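PDB 3I8B: xylulose kinase from Bifidobacterium adolescentis ATCC 15703, which probably phosphorylates D-xylulose to D-xylulose 5-phosphate with ATP, as a member of the FGGY family of carbohydrate kinases. Local coordinates for residues A362-T366 against A392-R396; I365-F371 against A382-G388. All blocks are in the same frame, centred on the assembly; numbering follows the deposited sequence.

Interaction 1: residues A362-T366 against A392-R396; sequences ANGIT and ANTTR
Asn393 and Ile365 bury most of the surface here, 76 and 53 Å² of a small 177 Å² contact, with Asn363 adding 29 Å². Two irregular loop segments meet, their CA atoms nearest at Asn363 and Asn393, 6.1 Å apart. Ala362 and Asn363 both take left-handed backbone angles (phi/psi 55/39 and 49/36), and Gly364 follows at 107/-12, where a CB would clash with the preceding carbonyl and crowd the Asn393 amide. A hydrogen bond from Ile365 N to Ala362 O (3.2 Å) closes a type I' beta turn with Asn363 and Gly364 at its corners. Asn393, with chi1 p (75°) and chi2 10°, reaches across so that its ND2 donates to Asn363 O at 2.7 Å and 153°; the CB atoms of Asn363 and Asn393 lie 4.0 Å apart. Ile365, in an mt rotamer, lays CD1 3.2 Å from Asn393 O and 4.3 Å from Thr394 CA, while its CG1 is 3.7 Å from Asn393 OD1. Thr394 centres an inverse gamma turn, with a weak bond from Thr395 N to Asn393 O (2.9 Å), and turns its CB away; Thr395 is the N-cap of helix 396-420. The same ND2 also donates to Gly388 O, outside these two segments. The chemistry is thus loop-to-loop packing: one hydrogen bond joins the segments, flanked by an aliphatic side chain resting against backbone.

Interaction 2: residues I365-F371 against A382-G388; sequences ITLVPYF and ATATFSG
Four backbone hydrogen bonds join strands 366-368 and 385-387 as an antiparallel beta hairpin with a long connecting loop: Thr366 N to Ser387 O (3.1 Å), Ser387 N to Thr366 O (2.8 Å), Val368 N to Thr385 O (3.0 Å) and Thr385 N to Val368 O (3.0 Å). Thr366-Ser387 and Val368-Thr385 are hydrogen-bonded pairs; Leu367-Phe386 between them is non-hydrogen-bonded, CA atoms 4.6 Å apart. The strand axes approach to 4.8 Å, with 161° between their N-to-C directions. CA-H...O contacts supplement the ladder, including Ile365 CA to Ser387 O at 3.3 Å. Inverse gamma turns centred on Pro369 and Tyr370 follow. Leu367 (chi1 t, chi2 p) and Phe386 (chi1 -86°) share one face, Leu367 CD1 making a CH-pi contact 4.0 Å from the Phe386 ring centroid; Ile365 CG2 adds 3.8 Å to Phe386 CD1. Ala384 CB lies over the Phe371 ring, 3.5 Å from its centroid, and Tyr370 CD2 meets Ala382 CB at 4.0 Å. The Leu367-Phe386 face packs on helix 396-420, where Phe403 meets the Phe386 ring edge-to-face, and Leu367 also touches Ile336 of helix 335-344; Thr366 and Val368, on the other face, touch Ala505 of the C-terminal helix 496-506.

In the fold
After helix 348-357 the chain enters 362-366, runs on through strand 366-368, loops out and returns along strand 385-387 before reaching 392-396 and helix 396-420. Interaction 2 closes the inner loop, with ten residues between its segments; interaction 1 closes the wider loop around interaction 2, with 25 residues between, the two starting from the same overlapping stretch, Ile365 and Thr366. They touch where Asn393 ND2 donates to Gly388 O. Together they tie the excursion between helices 348-357 and 396-420 to itself, in the C-terminal FGGY domain, far from the predicted catalytic and substrate residues and from the Mg site.

Interaction 1: residues A362-T366 against A392-R396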
# COMPACT_ATOMS: atom_id res chain seq x y z
N ALA A 362 -5.26 -15.22 -29.11
CA ALA A 362 -4.42 -16.41 -29.17
C ALA A 362 -5.16 -17.56 -29.84
O ALA A 362 -5.06 -18.72 -29.42
CB ALA A 362 -3.95 -16.81 -27.77
N ASN A 363 -5.92 -17.24 -30.87
CA ASN A 363 -6.69 -18.24 -31.59
C ASN A 363 -7.49 -19.14 -30.66
O ASN A 363 -7.62 -20.34 -30.91
CB ASN A 363 -5.77 -19.06 -32.49
CG ASN A 363 -5.27 -18.27 -33.69
OD1 ASN A 363 -6.04 -18.01 -34.63
ND2 ASN A 363 -4.00 -17.87 -33.67
N GLY A 364 -8.00 -18.57 -29.57
CA GLY A 364 -8.97 -19.24 -28.73
C GLY A 364 -8.48 -19.73 -27.39
O GLY A 364 -9.28 -20.11 -26.54
N ILE A 365 -7.17 -19.74 -27.18
CA ILE A 365 -6.63 -20.18 -25.91
C ILE A 365 -6.65 -19.06 -24.87
O ILE A 365 -6.19 -17.94 -25.13
CB ILE A 365 -5.19 -20.68 -26.05
CG1 ILE A 365 -5.14 -21.91 -26.96
CG2 ILE A 365 -4.59 -20.97 -24.68
CD1 ILE A 365 -3.73 -22.37 -27.26
N THR A 366 -7.19 -19.37 -23.71
CA THR A 366 -7.25 -18.41 -22.61
C THR A 366 -6.53 -18.97 -21.39
O THR A 366 -6.72 -20.14 -21.02
CB THR A 366 -8.70 -18.12 -22.22
OG1 THR A 366 -9.37 -17.50 -23.32
CG2 THR A 366 -8.75 -17.20 -21.01
N ALA A 392 -5.50 -27.63 -33.70
CA ALA A 392 -5.01 -26.53 -34.54
C ALA A 392 -4.34 -25.40 -33.75
O ALA A 392 -3.30 -24.89 -34.16
CB ALA A 392 -6.16 -25.97 -35.40
N ASN A 393 -4.92 -25.01 -32.62
CA ASN A 393 -4.41 -23.84 -31.91
C ASN A 393 -3.41 -24.14 -30.80
O ASN A 393 -2.82 -23.21 -30.24
CB ASN A 393 -5.55 -22.94 -31.42
CG ASN A 393 -6.28 -23.49 -30.21
OD1 ASN A 393 -5.85 -24.47 -29.59
ND2 ASN A 393 -7.40 -22.86 -29.86
N THR A 394 -3.19 -25.42 -30.49
CA THR A 394 -2.28 -25.75 -29.40
C THR A 394 -0.83 -25.73 -29.87
O THR A 394 -0.25 -26.77 -30.21
CB THR A 394 -2.63 -27.10 -28.74
OG1 THR A 394 -3.92 -27.00 -28.14
CG2 THR A 394 -1.60 -27.43 -27.66
N THR A 395 -0.26 -24.54 -29.87
CA THR A 395 1.08 -24.31 -30.41
C THR A 395 1.82 -23.33 -29.50
O THR A 395 1.19 -22.65 -28.69
CB THR A 395 0.99 -23.71 -31.82
OG1 THR A 395 0.28 -22.46 -31.76
CG2 THR A 395 0.26 -24.66 -32.76
N ARG A 396 3.14 -23.26 -29.63
CA ARG A 396 3.91 -22.38 -28.76
C ARG A 396 3.54 -20.91 -28.94
O ARG A 396 3.50 -20.14 -27.97
CB ARG A 396 5.41 -22.57 -28.99
CG ARG A 396 5.94 -23.85 -28.40
CD ARG A 396 7.24 -24.29 -29.07
NE ARG A 396 8.42 -24.00 -28.26
CZ ARG A 396 9.42 -23.22 -28.65
NH1 ARG A 396 10.46 -23.03 -27.84
NH2 ARG A 396 9.39 -22.63 -29.84

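Interaction 2: residues I365-F371 against A382-G388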
# COMPACT_ATOMS: atom_id res chain seq x y z
N ILE A 365 -7.17 -19.74 -27.18
CA ILE A 365 -6.63 -20.18 -25.91
C ILE A 365 -6.65 -19.06 -24.87
O ILE A 365 -6.19 -17.94 -25.13
CB ILE A 365 -5.19 -20.68 -26.05
CG1 ILE A 365 -5.14 -21.91 -26.96
CG2 ILE A 365 -4.59 -20.97 -24.68
CD1 ILE A 365 -3.73 -22.37 -27.26
N THR A 366 -7.19 -19.37 -23.71
CA THR A 366 -7.25 -18.41 -22.61
C THR A 366 -6.53 -18.97 -21.39
O THR A 366 -6.72 -20.14 -21.02
CB THR A 366 -8.70 -18.12 -22.22
OG1 THR A 366 -9.37 -17.50 -23.32
CG2 THR A 366 -8.75 -17.20 -21.01
N LEU A 367 -5.69 -18.14 -20.78
CA LEU A 367 -5.06 -18.46 -19.52
C LEU A 367 -5.71 -17.66 -18.41
O LEU A 367 -5.81 -16.43 -18.52
CB LEU A 367 -3.57 -18.11 -19.56
CG LEU A 367 -2.84 -18.19 -18.21
CD1 LEU A 367 -2.96 -19.62 -17.62
CD2 LEU A 367 -1.38 -17.76 -18.32
N VAL A 368 -6.18 -18.34 -17.36
CA VAL A 368 -6.54 -17.69 -16.11
C VAL A 368 -5.40 -17.97 -15.15
O VAL A 368 -5.29 -19.07 -14.61
CB VAL A 368 -7.87 -18.20 -15.52
CG1 VAL A 368 -8.16 -17.53 -14.16
CG2 VAL A 368 -9.01 -17.95 -16.49
N PRO A 369 -4.53 -16.97 -14.94
CA PRO A 369 -3.20 -17.21 -14.38
C PRO A 369 -3.16 -17.23 -12.86
O PRO A 369 -2.28 -16.57 -12.30
CB PRO A 369 -2.40 -15.99 -14.86
CG PRO A 369 -3.41 -15.02 -15.44
CD PRO A 369 -4.78 -15.53 -15.13
N TYR A 370 -4.05 -17.96 -12.21
CA TYR A 370 -4.06 -17.98 -10.75
C TYR A 370 -3.02 -18.97 -10.20
O TYR A 370 -3.32 -19.80 -9.34
CB TYR A 370 -5.45 -18.29 -10.20
CG TYR A 370 -6.53 -17.32 -10.63
CD1 TYR A 370 -6.21 -16.08 -11.18
CD2 TYR A 370 -7.87 -17.63 -10.45
CE1 TYR A 370 -7.20 -15.18 -11.57
CE2 TYR A 370 -8.86 -16.75 -10.83
CZ TYR A 370 -8.52 -15.53 -11.39
OH TYR A 370 -9.52 -14.67 -11.76
N PHE A 371 -1.79 -18.88 -10.69
CA PHE A 371 -0.72 -19.72 -10.16
C PHE A 371 -0.64 -19.49 -8.67
O PHE A 371 -0.42 -18.37 -8.22
CB PHE A 371 0.61 -19.36 -10.82
CG PHE A 371 0.63 -19.59 -12.30
CD1 PHE A 371 0.87 -20.86 -12.81
CD2 PHE A 371 0.38 -18.55 -13.18
CE1 PHE A 371 0.89 -21.08 -14.17
CE2 PHE A 371 0.39 -18.76 -14.54
CZ PHE A 371 0.64 -20.03 -15.04
N ALA A 382 -7.05 -21.35 -5.40
CA ALA A 382 -7.24 -21.49 -6.84
C ALA A 382 -5.93 -21.88 -7.51
O ALA A 382 -4.85 -21.74 -6.94
CB ALA A 382 -7.77 -20.19 -7.44
N THR A 383 -6.05 -22.38 -8.73
CA THR A 383 -4.89 -22.78 -9.49
C THR A 383 -5.05 -22.23 -10.91
O THR A 383 -6.16 -21.89 -11.32
CB THR A 383 -4.80 -24.33 -9.49
OG1 THR A 383 -3.49 -24.73 -9.88
CG2 THR A 383 -5.85 -24.93 -10.42
N ALA A 384 -3.96 -22.14 -11.67
CA ALA A 384 -4.04 -21.59 -13.02
C ALA A 384 -4.61 -22.58 -14.03
O ALA A 384 -4.42 -23.80 -13.90
CB ALA A 384 -2.68 -21.06 -13.47
N THR A 385 -5.27 -22.05 -15.06
CA THR A 385 -6.01 -22.86 -16.02
C THR A 385 -5.89 -22.38 -17.47
O THR A 385 -6.28 -21.26 -17.78
CB THR A 385 -7.50 -22.85 -15.68
OG1 THR A 385 -7.71 -23.46 -14.40
CG2 THR A 385 -8.30 -23.61 -16.74
N PHE A 386 -5.38 -23.24 -18.36
CA PHE A 386 -5.45 -23.00 -19.81
C PHE A 386 -6.72 -23.64 -20.36
O PHE A 386 -6.96 -24.83 -20.14
CB PHE A 386 -4.27 -23.65 -20.53
CG PHE A 386 -3.03 -22.78 -20.59
CD1 PHE A 386 -3.05 -21.56 -21.25
CD2 PHE A 386 -1.84 -23.21 -20.02
CE1 PHE A 386 -1.91 -20.77 -21.33
CE2 PHE A 386 -0.69 -22.43 -20.08
CZ PHE A 386 -0.72 -21.21 -20.74
N SER A 387 -7.51 -22.87 -21.10
CA SER A 387 -8.73 -23.40 -21.71
C SER A 387 -8.82 -23.05 -23.20
O SER A 387 -7.97 -22.34 -23.73
CB SER A 387 -9.97 -22.89 -20.96
OG SER A 387 -10.12 -21.49 -21.11
N GLY A 388 -9.84 -23.58 -23.87
CA GLY A 388 -10.08 -23.29 -25.28
C GLY A 388 -9.09 -23.96 -26.22
O GLY A 388 -8.98 -23.59 -27.39